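Local coordinates for protein enoyl-CoA hydratase (Mycolicibacterium smegmatis, PDB 7MCM) that probably catalyses the reversible hydration of (2E)-enoyl-CoA to (3S)-3-hydroxyacyl-CoA, as a member of the enoyl-CoA hydratase/isomerase family, at residues W19-P24 against V55-A60; D25-I30 against G61-A66; A38-V43 against L102-V107; G121-V126 against F139-V144; L130-E135 against E190-D195. One frame throughout, in Å; residues are numbered along the deposited sequence. Where two conformers were deposited one is given.

Interaction 1. Residues W19-P24 against V55-A60; sequences WTIDVP and VILTGA
Val55 sets its CG1 methyl over one face of the Trp19 indole, 3.6 Å from the centroid of the five-membered ring and 16° off the ring normal, a CH-pi contact. The second methyl of this valine, CG2, reaches the six-membered half, 3.6 Å from Trp19 CZ2, and the two side chains cross at about a right angle. Trp19 CG stands anti to the carbonyl carbon (chi1 -58°), while NE1 of the indole is bonded to Gln17 OE1. On the same face of the sheet Leu57 CD1 lies 4.0 Å from Ile21 CG1 and also touches Trp19 CB. These buried groups make the tight part of the contact between two parallel strands, in which Trp19 pairs with Leu57, Thr20 with Thr58 and Ile21 with Gly59. Trp19 N donates to Ile56 O at 2.8 Å, Thr58 N to Trp19 O, Ile21 N to Thr58 O, and Ala60 N to Ile21 O at 2.9 Å. On the other face Thr20 and Thr58 lie side by side, and Thr20 CG2 packs 3.7 Å from Ala60 CB; Thr58 OG1 is held by Ala112 O. Past Ile21 the contact thins: Asp22, partly exposed, touches Ala60 CB with its carboxylate, OD1 at 3.9 Å. Strands 16-21 and 54-59 belong to one beta-alpha-beta unit, whose connecting helix 33-48 covers Trp19 with Ala42, Val43 and Ala46, whereas Ile56, turned away from strand 16-21, rests on Ala201, His202 and Ala205 of helix 197-209.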
# COMPACT_ATOMS: atom_id res chain seq x y z
N TRP B 19 20.45 -22.62 16.25
CA TRP B 19 19.96 -21.98 17.46
C TRP B 19 18.97 -22.94 18.10
O TRP B 19 17.96 -23.29 17.48
CB TRP B 19 19.27 -20.65 17.15
CG TRP B 19 20.12 -19.64 16.44
CD1 TRP B 19 21.44 -19.73 16.13
CD2 TRP B 19 19.68 -18.37 15.95
NE1 TRP B 19 21.86 -18.59 15.49
CE2 TRP B 19 20.79 -17.74 15.36
CE3 TRP B 19 18.44 -17.70 15.95
CZ2 TRP B 19 20.71 -16.46 14.79
CZ3 TRP B 19 18.37 -16.44 15.39
CH2 TRP B 19 19.49 -15.84 14.80
N THR B 20 19.26 -23.37 19.33
CA THR B 20 18.40 -24.32 20.03
C THR B 20 17.77 -23.59 21.21
O THR B 20 18.46 -23.17 22.15
CB THR B 20 19.18 -25.54 20.51
OG1 THR B 20 19.87 -26.13 19.40
CG2 THR B 20 18.22 -26.56 21.07
N ILE B 21 16.44 -23.44 21.16
CA ILE B 21 15.69 -22.87 22.27
C ILE B 21 15.84 -23.80 23.46
O ILE B 21 15.59 -25.00 23.36
CB ILE B 21 14.21 -22.71 21.89
CG1 ILE B 21 14.07 -21.85 20.63
CG2 ILE B 21 13.41 -22.13 23.09
CD1 ILE B 21 12.68 -21.95 20.00
N ASP B 22 16.26 -23.24 24.61
CA ASP B 22 16.53 -24.10 25.78
C ASP B 22 16.01 -23.41 27.05
O ASP B 22 16.77 -22.82 27.82
CB ASP B 22 18.03 -24.45 25.86
CG ASP B 22 18.31 -25.68 26.74
OD1 ASP B 22 17.37 -26.21 27.36
OD2 ASP B 22 19.49 -26.12 26.80
N VAL B 23 14.70 -23.49 27.26
CA VAL B 23 14.08 -22.96 28.48
C VAL B 23 13.38 -24.13 29.16
O VAL B 23 12.15 -24.27 29.04
CB VAL B 23 13.12 -21.80 28.16
CG1 VAL B 23 12.61 -21.14 29.43
CG2 VAL B 23 13.81 -20.77 27.28
N PRO B 24 14.12 -25.01 29.84
CA PRO B 24 13.53 -26.28 30.29
C PRO B 24 12.52 -26.14 31.41
O PRO B 24 11.72 -27.06 31.59
CB PRO B 24 14.75 -27.09 30.76
CG PRO B 24 15.73 -26.05 31.19
CD PRO B 24 15.54 -24.90 30.22
N VAL B 55 20.57 -20.14 9.22
CA VAL B 55 20.28 -20.48 10.62
C VAL B 55 19.23 -21.59 10.61
O VAL B 55 18.25 -21.51 9.87
CB VAL B 55 19.78 -19.26 11.43
CG1 VAL B 55 19.13 -19.69 12.77
CG2 VAL B 55 20.91 -18.30 11.70
N ILE B 56 19.48 -22.63 11.40
CA ILE B 56 18.48 -23.64 11.73
C ILE B 56 17.98 -23.35 13.15
O ILE B 56 18.76 -23.35 14.10
CB ILE B 56 19.06 -25.06 11.66
CG1 ILE B 56 19.48 -25.43 10.23
CG2 ILE B 56 18.05 -26.05 12.25
CD1 ILE B 56 20.29 -26.74 10.16
N LEU B 57 16.67 -23.15 13.29
CA LEU B 57 16.06 -22.86 14.59
C LEU B 57 15.27 -24.07 15.06
O LEU B 57 14.41 -24.57 14.33
CB LEU B 57 15.15 -21.63 14.51
CG LEU B 57 14.38 -21.26 15.78
CD1 LEU B 57 15.33 -20.86 16.92
CD2 LEU B 57 13.39 -20.15 15.46
N THR B 58 15.56 -24.55 16.27
CA THR B 58 14.93 -25.77 16.76
C THR B 58 14.86 -25.69 18.28
O THR B 58 15.37 -24.75 18.90
CB THR B 58 15.71 -27.00 16.27
OG1 THR B 58 14.92 -28.18 16.40
CG2 THR B 58 17.00 -27.16 17.05
N GLY B 59 14.19 -26.66 18.89
CA GLY B 59 13.99 -26.67 20.34
C GLY B 59 14.70 -27.85 20.99
O GLY B 59 14.76 -28.94 20.41
N ALA B 60 15.23 -27.64 22.20
CA ALA B 60 15.80 -28.72 22.98
C ALA B 60 14.71 -29.59 23.58
O ALA B 60 13.71 -29.10 24.09
CB ALA B 60 16.71 -28.17 24.09

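Interaction 2. Residues D25-I30 against G61-A66; sequences DAANAI and GRFFSA
A type I' beta turn from Ala26 to Ala29 presses Ala27 and Asn28 against Phe63, Ser65 and Ala66. Ala27, at the second turn position, holds its CB over the centre of the Phe63 ring, 3.7 Å from the centroid, and 3.6 Å from Ala66 CB. Its carbonyl is taken by the backbone: Ala66 N donates to Ala27 O at 2.9 Å. The loop 61-66 follows strand 54-59 and turns a corner at Phe64; in crotonase-fold enzymes the chain just beyond this region usually supplies one N-H of the oxyanion hole, and probably does so here. Ser65 OG stands anti to its own backbone N (chi1 171°) and donates to Asn28 O at 2.8 Å, tilted from the carbonyl plane; the same hydroxyl also meets Gly67 N. The Asn28 amide is gripped from several directions. ND2 donates to Phe63 O at 3.0 Å, with that oxygen close to the amide plane while the donor sits well above the carbonyl plane; the bond is bent, with an N-H...O angle of 131°. ND2 also bonds Ala60 O, and OD1 accepts from Val23 N, which fixes the rotation of the amide between the two loops.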
# COMPACT_ATOMS: atom_id res chain seq x y z
N ASP B 25 12.55 -25.07 32.19
CA ASP B 25 11.57 -24.90 33.25
C ASP B 25 10.25 -24.31 32.76
O ASP B 25 9.33 -24.14 33.57
CB ASP B 25 12.17 -24.05 34.39
CG ASP B 25 12.70 -22.70 33.92
OD1 ASP B 25 13.10 -22.59 32.74
OD2 ASP B 25 12.74 -21.76 34.75
N ALA B 26 10.14 -24.02 31.46
CA ALA B 26 8.91 -23.47 30.88
C ALA B 26 8.67 -24.01 29.47
O ALA B 26 8.06 -23.33 28.64
CB ALA B 26 8.95 -21.94 30.86
N ALA B 27 9.12 -25.24 29.19
CA ALA B 27 8.80 -25.93 27.94
C ALA B 27 9.15 -25.08 26.72
O ALA B 27 8.37 -24.95 25.78
CB ALA B 27 7.34 -26.36 27.91
N ASN B 28 10.34 -24.48 26.77
CA ASN B 28 10.93 -23.72 25.67
C ASN B 28 10.08 -22.51 25.29
O ASN B 28 10.06 -22.10 24.13
CB ASN B 28 11.18 -24.61 24.44
CG ASN B 28 12.28 -25.60 24.68
OD1 ASN B 28 13.04 -25.48 25.66
ND2 ASN B 28 12.39 -26.60 23.80
N ALA B 29 9.37 -21.94 26.27
CA ALA B 29 8.66 -20.69 26.05
C ALA B 29 9.64 -19.60 25.61
O ALA B 29 10.78 -19.54 26.09
CB ALA B 29 7.93 -20.26 27.32
N ILE B 30 9.18 -18.73 24.71
CA ILE B 30 10.02 -17.67 24.16
C ILE B 30 9.58 -16.29 24.65
O ILE B 30 10.10 -15.28 24.19
CB ILE B 30 10.04 -17.71 22.63
CG1 ILE B 30 8.63 -17.50 22.05
CG2 ILE B 30 10.66 -19.01 22.14
CD1 ILE B 30 8.60 -17.12 20.58
N GLY B 61 14.92 -30.91 23.53
CA GLY B 61 14.00 -31.81 24.20
C GLY B 61 12.75 -32.09 23.38
O GLY B 61 12.77 -32.14 22.15
N ARG B 62 11.63 -32.25 24.10
CA ARG B 62 10.38 -32.70 23.52
C ARG B 62 9.61 -31.60 22.80
O ARG B 62 8.79 -31.90 21.94
CB ARG B 62 9.50 -33.26 24.63
CG ARG B 62 8.55 -34.36 24.22
CD ARG B 62 7.53 -34.57 25.33
NE ARG B 62 7.96 -33.95 26.57
CZ ARG B 62 7.17 -33.74 27.63
NH1 ARG B 62 5.90 -34.11 27.62
NH2 ARG B 62 7.68 -33.17 28.72
N PHE B 63 9.85 -30.34 23.14
CA PHE B 63 9.09 -29.21 22.63
C PHE B 63 9.92 -28.44 21.62
O PHE B 63 11.15 -28.37 21.74
CB PHE B 63 8.69 -28.24 23.76
CG PHE B 63 7.71 -28.81 24.75
CD1 PHE B 63 8.15 -29.54 25.83
CD2 PHE B 63 6.35 -28.55 24.63
CE1 PHE B 63 7.26 -30.05 26.76
CE2 PHE B 63 5.45 -29.06 25.56
CZ PHE B 63 5.91 -29.81 26.62
N PHE B 64 9.25 -27.88 20.61
CA PHE B 64 9.86 -26.78 19.87
C PHE B 64 9.76 -25.51 20.71
O PHE B 64 10.78 -24.95 21.13
CB PHE B 64 9.18 -26.61 18.50
CG PHE B 64 9.69 -25.43 17.70
CD1 PHE B 64 10.91 -25.49 17.03
CD2 PHE B 64 8.93 -24.26 17.61
CE1 PHE B 64 11.37 -24.40 16.29
CE2 PHE B 64 9.38 -23.18 16.86
CZ PHE B 64 10.60 -23.25 16.20
N SER B 65 8.53 -25.08 20.99
CA SER B 65 8.28 -24.00 21.95
C SER B 65 6.82 -24.07 22.37
O SER B 65 5.92 -23.97 21.52
CB SER B 65 8.60 -22.64 21.35
OG SER B 65 8.15 -21.61 22.20
N ALA B 66 6.57 -24.25 23.68
CA ALA B 66 5.21 -24.16 24.23
C ALA B 66 4.71 -22.75 24.26
O ALA B 66 3.62 -22.58 24.85
CB ALA B 66 5.14 -24.73 25.64

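Interaction 3. Residues A38-V43 against L102-V107; sequences AFDAAV and LQRCEV
Val43, Arg104 and Leu102 bury the most surface where helix 33-48 meets the end of helix 97-104. Val43 points at the other segment and touches with one branch: CG1, anti to the backbone N (chi1 168°), lies 3.7 Å from Cys105 CA and also meets Cys105 CB and the Arg104 CG methylene. Leu102 comes to the rim of the Phe39 ring, its CG in the ring plane and 3.8 Å from Phe39 CZ, the two side chains crossing at about a right angle. Arg104 departs with CG between its backbone N and carbonyl carbon (chi1 75°) and then runs extended to NE. Its NH2 donates to Asp40 OD1 at 2.7 Å in a nearly straight salt bridge, with the oxygen close to the guanidinium plane but itself approached from above the carboxylate plane. A water donates to Asp40 OD1 at 2.7 Å and accepts from Arg104 NH1 at 2.9 Å, so that it closes a hydrogen-bonded ring with the two groups. Asp40 OD2 is held by Arg97 and Arg104 NE by Asp44. Apolar contacts thus fill the buried side, while a network of alternating charges, in which each acid would be expected to stay ionised, clamps the helices at the more open side.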
# COMPACT_ATOMS: atom_id res chain seq x y z
N ALA B 38 18.43 -12.81 24.19
CA ALA B 38 19.35 -13.70 23.49
C ALA B 38 19.01 -13.80 22.00
O ALA B 38 19.90 -13.90 21.15
CB ALA B 38 19.32 -15.08 24.13
N PHE B 39 17.72 -13.80 21.68
CA PHE B 39 17.30 -13.87 20.29
C PHE B 39 17.71 -12.60 19.55
O PHE B 39 18.25 -12.67 18.44
CB PHE B 39 15.79 -14.11 20.22
CG PHE B 39 15.30 -14.55 18.86
CD1 PHE B 39 15.40 -15.88 18.47
CD2 PHE B 39 14.73 -13.65 17.99
CE1 PHE B 39 14.96 -16.30 17.22
CE2 PHE B 39 14.28 -14.05 16.74
CZ PHE B 39 14.39 -15.38 16.35
N ASP B 40 17.49 -11.43 20.16
CA ASP B 40 18.02 -10.19 19.62
C ASP B 40 19.52 -10.30 19.34
O ASP B 40 19.98 -10.00 18.24
CB ASP B 40 17.76 -9.03 20.58
CG ASP B 40 16.47 -8.29 20.28
OD1 ASP B 40 16.01 -8.30 19.12
OD2 ASP B 40 15.91 -7.70 21.22
N ALA B 41 20.29 -10.75 20.34
CA ALA B 41 21.74 -10.81 20.19
C ALA B 41 22.14 -11.79 19.09
O ALA B 41 23.06 -11.50 18.31
CB ALA B 41 22.39 -11.21 21.52
N ALA B 42 21.47 -12.94 19.01
CA ALA B 42 21.82 -13.94 18.00
C ALA B 42 21.58 -13.41 16.59
O ALA B 42 22.41 -13.63 15.69
CB ALA B 42 21.01 -15.22 18.23
N VAL B 43 20.46 -12.72 16.37
CA VAL B 43 20.20 -12.12 15.07
C VAL B 43 21.28 -11.10 14.73
O VAL B 43 21.83 -11.10 13.62
CB VAL B 43 18.79 -11.50 15.02
CG1 VAL B 43 18.63 -10.61 13.77
CG2 VAL B 43 17.75 -12.60 14.99
N LEU B 102 13.42 -11.12 13.63
CA LEU B 102 13.45 -11.94 12.43
C LEU B 102 13.31 -11.08 11.18
O LEU B 102 13.86 -11.41 10.13
CB LEU B 102 12.34 -12.99 12.49
CG LEU B 102 12.79 -14.30 13.11
CD1 LEU B 102 11.63 -15.26 13.12
CD2 LEU B 102 13.98 -14.88 12.33
N GLN B 103 12.60 -9.95 11.31
CA GLN B 103 12.45 -9.02 10.19
C GLN B 103 13.77 -8.38 9.81
O GLN B 103 13.95 -8.02 8.64
CB GLN B 103 11.46 -7.91 10.54
CG GLN B 103 9.99 -8.25 10.37
CD GLN B 103 9.66 -8.62 8.93
OE1 GLN B 103 9.42 -9.79 8.60
NE2 GLN B 103 9.62 -7.61 8.06
N ARG B 104 14.67 -8.18 10.76
CA ARG B 104 15.97 -7.61 10.43
C ARG B 104 17.05 -8.68 10.25
O ARG B 104 18.19 -8.33 9.94
CB ARG B 104 16.38 -6.57 11.47
CG ARG B 104 16.85 -7.15 12.78
CD ARG B 104 17.43 -6.08 13.72
NE ARG B 104 17.88 -6.70 14.97
CZ ARG B 104 17.10 -6.91 16.02
NH1 ARG B 104 15.83 -6.52 16.03
NH2 ARG B 104 17.59 -7.54 17.08
N CYS B 105 16.70 -9.96 10.41
CA CYS B 105 17.66 -11.03 10.19
C CYS B 105 17.93 -11.20 8.70
O CYS B 105 17.03 -11.55 7.94
CB CYS B 105 17.15 -12.34 10.78
SG CYS B 105 18.39 -13.68 10.72
N GLU B 106 19.20 -11.02 8.31
CA GLU B 106 19.58 -11.06 6.91
C GLU B 106 19.80 -12.47 6.39
O GLU B 106 19.89 -12.65 5.17
CB GLU B 106 20.86 -10.26 6.68
CG GLU B 106 20.79 -8.86 7.19
CD GLU B 106 22.10 -8.13 6.98
OE1 GLU B 106 22.98 -8.68 6.27
OE2 GLU B 106 22.25 -7.02 7.53
N VAL B 107 19.93 -13.46 7.26
CA VAL B 107 20.20 -14.81 6.76
C VAL B 107 18.90 -15.61 6.79
O VAL B 107 18.04 -15.36 7.65
CB VAL B 107 21.33 -15.50 7.56
CG1 VAL B 107 22.50 -14.53 7.79
CG2 VAL B 107 20.83 -16.04 8.85
O HOH W 1 13.89 -7.05 18.12

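Interaction 4. Residues G121-V126 against F139-V144; sequences GCDLAV and FAESFV
Asp123 OD1 faces both oxygens of the Glu141 carboxylate. Glu141 OE2 stands 3.1 Å from it, two acceptors with no bond between them; the modelled 2.4 Å between Asp123 OD1 and Glu141 OE1 is so short that its exact value is doubtful. The carboxylate planes stand at 90° to each other and the side chains cross at about a right angle. Glu141 bends back toward the helix at chi2 (75°), after starting with CG anti to the backbone N. On the other oxygen of the aspartate, Asp123 OD2 meets Phe143 CE2 at 3.4 Å, tip to tip. Asp123 is carried by helix 120-127, and Glu141, the centre of an inverse gamma turn, comes just after strand 138-140 of the small three-stranded sheet; in the crotonase fold the start of this helix commonly adjoins the oxyanion hole. Pro150 touches both Asp123 and Phe143, and Asp152 brings a further acid near Asp123 OD2. Beside the acids the helix packs on the strand: Cys122 CB sits 3.4 Å from Ala140 O. Its SG, anti to the backbone N, lies 4.0 Å from Phe139 CB and near the plane of that ring. Ala125 CB also comes at the Phe139 ring edge, 4.1 Å from CE2.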
# COMPACT_ATOMS: atom_id res chain seq x y z
N GLY B 121 5.07 -19.98 20.22
CA GLY B 121 5.95 -20.91 19.54
C GLY B 121 5.46 -21.28 18.16
O GLY B 121 6.25 -21.43 17.23
N CYS B 122 4.14 -21.41 18.00
CA CYS B 122 3.58 -21.61 16.67
C CYS B 122 3.92 -20.44 15.76
O CYS B 122 4.40 -20.62 14.64
CB CYS B 122 2.06 -21.81 16.77
SG CYS B 122 1.23 -22.05 15.16
N ASP B 123 3.73 -19.21 16.26
CA ASP B 123 3.96 -18.03 15.44
C ASP B 123 5.44 -17.88 15.08
O ASP B 123 5.76 -17.47 13.96
CB ASP B 123 3.48 -16.79 16.19
CG ASP B 123 1.98 -16.82 16.45
OD1 ASP B 123 1.34 -17.75 15.96
OD2 ASP B 123 1.46 -15.95 17.16
N LEU B 124 6.34 -18.20 16.01
CA LEU B 124 7.77 -18.17 15.72
C LEU B 124 8.11 -19.07 14.53
O LEU B 124 8.81 -18.64 13.60
CB LEU B 124 8.57 -18.57 16.96
CG LEU B 124 10.09 -18.70 16.79
CD1 LEU B 124 10.71 -17.39 16.39
CD2 LEU B 124 10.72 -19.23 18.06
N ALA B 125 7.64 -20.32 14.54
CA ALA B 125 7.92 -21.21 13.42
C ALA B 125 7.42 -20.62 12.12
O ALA B 125 8.12 -20.64 11.09
CB ALA B 125 7.29 -22.58 13.66
N VAL B 126 6.22 -20.04 12.15
CA VAL B 126 5.60 -19.46 10.97
C VAL B 126 6.32 -18.21 10.50
O VAL B 126 6.24 -17.85 9.32
CB VAL B 126 4.12 -19.20 11.34
CG1 VAL B 126 3.42 -18.57 10.24
CG2 VAL B 126 3.44 -20.53 11.69
N PHE B 139 1.13 -28.02 15.71
CA PHE B 139 1.01 -26.58 15.76
C PHE B 139 -0.35 -26.21 16.35
O PHE B 139 -1.35 -26.91 16.12
CB PHE B 139 1.14 -25.96 14.36
CG PHE B 139 2.44 -26.29 13.68
CD1 PHE B 139 2.63 -27.53 13.08
CD2 PHE B 139 3.48 -25.36 13.64
CE1 PHE B 139 3.83 -27.85 12.45
CE2 PHE B 139 4.67 -25.67 13.01
CZ PHE B 139 4.85 -26.91 12.42
N ALA B 140 -0.38 -25.14 17.13
CA ALA B 140 -1.64 -24.66 17.67
C ALA B 140 -1.55 -23.15 17.84
O ALA B 140 -0.71 -22.65 18.59
CB ALA B 140 -1.99 -25.33 19.01
N GLU B 141 -2.40 -22.45 17.10
CA GLU B 141 -2.65 -21.02 17.29
C GLU B 141 -3.67 -20.91 18.43
O GLU B 141 -4.84 -20.58 18.23
CB GLU B 141 -3.17 -20.41 15.99
CG GLU B 141 -3.13 -18.90 15.91
CD GLU B 141 -1.71 -18.37 15.69
OE1 GLU B 141 -0.83 -18.71 16.49
OE2 GLU B 141 -1.49 -17.59 14.74
N SER B 142 -3.20 -21.21 19.64
CA SER B 142 -4.08 -21.54 20.76
C SER B 142 -4.70 -20.32 21.44
O SER B 142 -5.56 -20.51 22.31
CB SER B 142 -3.31 -22.34 21.80
OG SER B 142 -2.19 -21.60 22.26
N PHE B 143 -4.31 -19.10 21.06
CA PHE B 143 -4.64 -17.91 21.83
C PHE B 143 -6.14 -17.78 22.11
O PHE B 143 -6.55 -17.50 23.24
CB PHE B 143 -4.15 -16.67 21.07
CG PHE B 143 -2.67 -16.63 20.88
CD1 PHE B 143 -1.85 -16.07 21.84
CD2 PHE B 143 -2.09 -17.17 19.73
CE1 PHE B 143 -0.46 -16.04 21.65
CE2 PHE B 143 -0.72 -17.14 19.54
CZ PHE B 143 0.09 -16.57 20.49
N VAL B 144 -6.96 -18.00 21.08
CA VAL B 144 -8.40 -17.77 21.19
C VAL B 144 -9.03 -18.63 22.28
O VAL B 144 -10.04 -18.24 22.88
CB VAL B 144 -9.07 -18.00 19.82
CG1 VAL B 144 -9.04 -19.49 19.45
CG2 VAL B 144 -10.49 -17.45 19.81

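Interaction 5. Residues L130-E135 against E190-D195; sequences LRIAAE and EVLSDD
The flat group of Asp194 meets Ala134, whose CB lies well out of the carboxylate plane and 3.4 Å from Asp194 OD1, while Asp194 OD2 is bonded to Ser136 OG. No aromatic ring takes part here; the acids of Glu135 and Glu190 also come to the contact, both with two deposited conformers, so their side-chain contacts are less certain. In the given conformer Glu190 runs side by side with Ile132, its CG close to Ile132 CG2. Glu135 crosses Val191 at about a right angle, its CG 3.7 Å from Val191 CG1, and a water donates to Glu135 OE2 and, at longer range, to Val191 O. Firmer contacts come from the backbone and the leucine. Ala133 N donates to Glu190 O at 3.0 Å and Leu192 N to Ala133 O at 2.8 Å, so that Ala133 pairs through both its amide and its carbonyl with the neighbouring strand. A weaker bond, bent to an N-H...O angle of 128°, follows from Glu135 N to Leu192 O. CA-H...O contacts add to these, among them Val191 CA, 3.2 Å from Ala133 O, and Ala134 CA to Leu192 O. On the face of Ala134, Leu192 CD1 meets Ile132 CD1 at 4.0 Å, with helix 197-209 packing on both through Ala200, Leu197 and Ala201. Ala133 and Val191 lie on the other face, where Ala179 and Leu183 of helix 179-185 touch Val191. Parallel pairing of this kind adds the short strand 191-192 as the outermost strand, within this chain, of the main sheet of the crotonase-like fold.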
# COMPACT_ATOMS: atom_id res chain seq x y z
N LEU B 130 11.44 -21.14 6.11
CA LEU B 130 11.12 -22.50 5.70
C LEU B 130 10.82 -23.29 6.96
O LEU B 130 11.46 -23.06 7.99
CB LEU B 130 12.29 -23.18 4.97
CG LEU B 130 12.70 -22.61 3.62
CD1 LEU B 130 13.91 -23.32 3.07
CD2 LEU B 130 11.53 -22.82 2.70
N ARG B 131 9.86 -24.21 6.88
CA ARG B 131 9.56 -25.10 8.00
C ARG B 131 9.63 -26.54 7.55
O ARG B 131 9.14 -26.90 6.48
CB ARG B 131 8.17 -24.85 8.57
CG ARG B 131 8.06 -23.65 9.48
CD ARG B 131 6.64 -23.08 9.41
NE ARG B 131 6.33 -22.61 8.06
CZ ARG B 131 6.82 -21.49 7.56
NH1 ARG B 131 7.65 -20.72 8.26
NH2 ARG B 131 6.47 -21.12 6.33
N ILE B 132 10.27 -27.37 8.37
CA ILE B 132 10.16 -28.82 8.30
C ILE B 132 9.86 -29.31 9.71
O ILE B 132 10.15 -28.62 10.69
CB ILE B 132 11.43 -29.49 7.73
CG1 ILE B 132 12.61 -29.25 8.66
CG2 ILE B 132 11.78 -28.93 6.36
CD1 ILE B 132 13.88 -29.95 8.19
N ALA B 133 9.28 -30.51 9.81
CA ALA B 133 8.76 -30.97 11.09
C ALA B 133 9.05 -32.44 11.32
O ALA B 133 9.13 -33.23 10.38
CB ALA B 133 7.24 -30.75 11.21
N ALA B 134 9.22 -32.79 12.60
CA ALA B 134 9.22 -34.17 13.06
C ALA B 134 7.80 -34.71 13.08
O ALA B 134 6.83 -33.97 13.22
CB ALA B 134 9.82 -34.29 14.46
N GLU B 135 7.69 -36.05 12.98
CA GLU B 135 6.38 -36.68 13.01
C GLU B 135 5.63 -36.41 14.31
O GLU B 135 4.40 -36.45 14.33
CB GLU B 135 6.51 -38.20 12.78
CG GLU B 135 6.95 -38.56 11.36
CD GLU B 135 7.05 -40.06 11.12
OE1 GLU B 135 6.99 -40.84 12.09
OE2 GLU B 135 7.19 -40.46 9.94
N GLU B 190 8.29 -30.64 4.68
CA GLU B 190 8.49 -32.07 4.78
C GLU B 190 8.36 -32.50 6.23
O GLU B 190 8.54 -31.70 7.16
CB GLU B 190 9.85 -32.51 4.19
CG GLU B 190 11.05 -31.79 4.73
CD GLU B 190 12.37 -32.19 4.04
OE1 GLU B 190 12.47 -33.33 3.54
OE2 GLU B 190 13.30 -31.36 4.01
N VAL B 191 7.97 -33.76 6.41
CA VAL B 191 7.80 -34.36 7.72
C VAL B 191 8.77 -35.52 7.81
O VAL B 191 8.80 -36.39 6.92
CB VAL B 191 6.35 -34.84 7.95
CG1 VAL B 191 6.24 -35.63 9.25
CG2 VAL B 191 5.40 -33.65 7.95
N LEU B 192 9.59 -35.53 8.86
CA LEU B 192 10.63 -36.53 9.04
C LEU B 192 10.42 -37.26 10.35
O LEU B 192 9.79 -36.73 11.28
CB LEU B 192 12.01 -35.86 8.99
CG LEU B 192 12.02 -35.10 7.66
CD1 LEU B 192 12.23 -33.61 7.83
CD2 LEU B 192 12.97 -35.72 6.68
N SER B 193 10.95 -38.47 10.43
CA SER B 193 10.99 -39.14 11.72
C SER B 193 11.79 -38.29 12.70
O SER B 193 12.62 -37.47 12.31
CB SER B 193 11.61 -40.54 11.60
OG SER B 193 13.01 -40.46 11.44
N ASP B 194 11.53 -38.49 13.99
CA ASP B 194 12.17 -37.67 15.01
C ASP B 194 13.70 -37.70 14.87
O ASP B 194 14.36 -36.66 15.01
CB ASP B 194 11.72 -38.14 16.39
CG ASP B 194 10.23 -37.81 16.67
OD1 ASP B 194 9.50 -37.47 15.72
OD2 ASP B 194 9.80 -37.92 17.83
N ASP B 195 14.26 -38.86 14.50
CA ASP B 195 15.70 -39.01 14.33
C ASP B 195 16.24 -38.36 13.06
O ASP B 195 17.44 -38.07 12.99
CB ASP B 195 16.09 -40.49 14.30
CG ASP B 195 15.76 -41.20 15.59
OD1 ASP B 195 15.58 -40.51 16.62
OD2 ASP B 195 15.68 -42.45 15.58
O HOH W 2 6.86 -38.97 7.54

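Overall arrangement
From the N terminus, interaction 1 closes the loop from strand 16-21 through helix 33-48 to strand 54-59, and interaction 2 joins the loops that follow those two strands. Interaction 3 brings helix 33-48 to the later helix 97-104; interactions 1, 2 and 3 cross one another, since their segments alternate. Downstream, interactions 4 and 5 also cross, the former closing a short loop between helix 120-127 and strand 138-140, the latter carrying strand 130-134 to strand 191-192. Leu124 of helix 120-127 touches residues of interactions 1, 2 and 3. Interactions 1 and 5 share the main sheet, their centres about 15 Å apart.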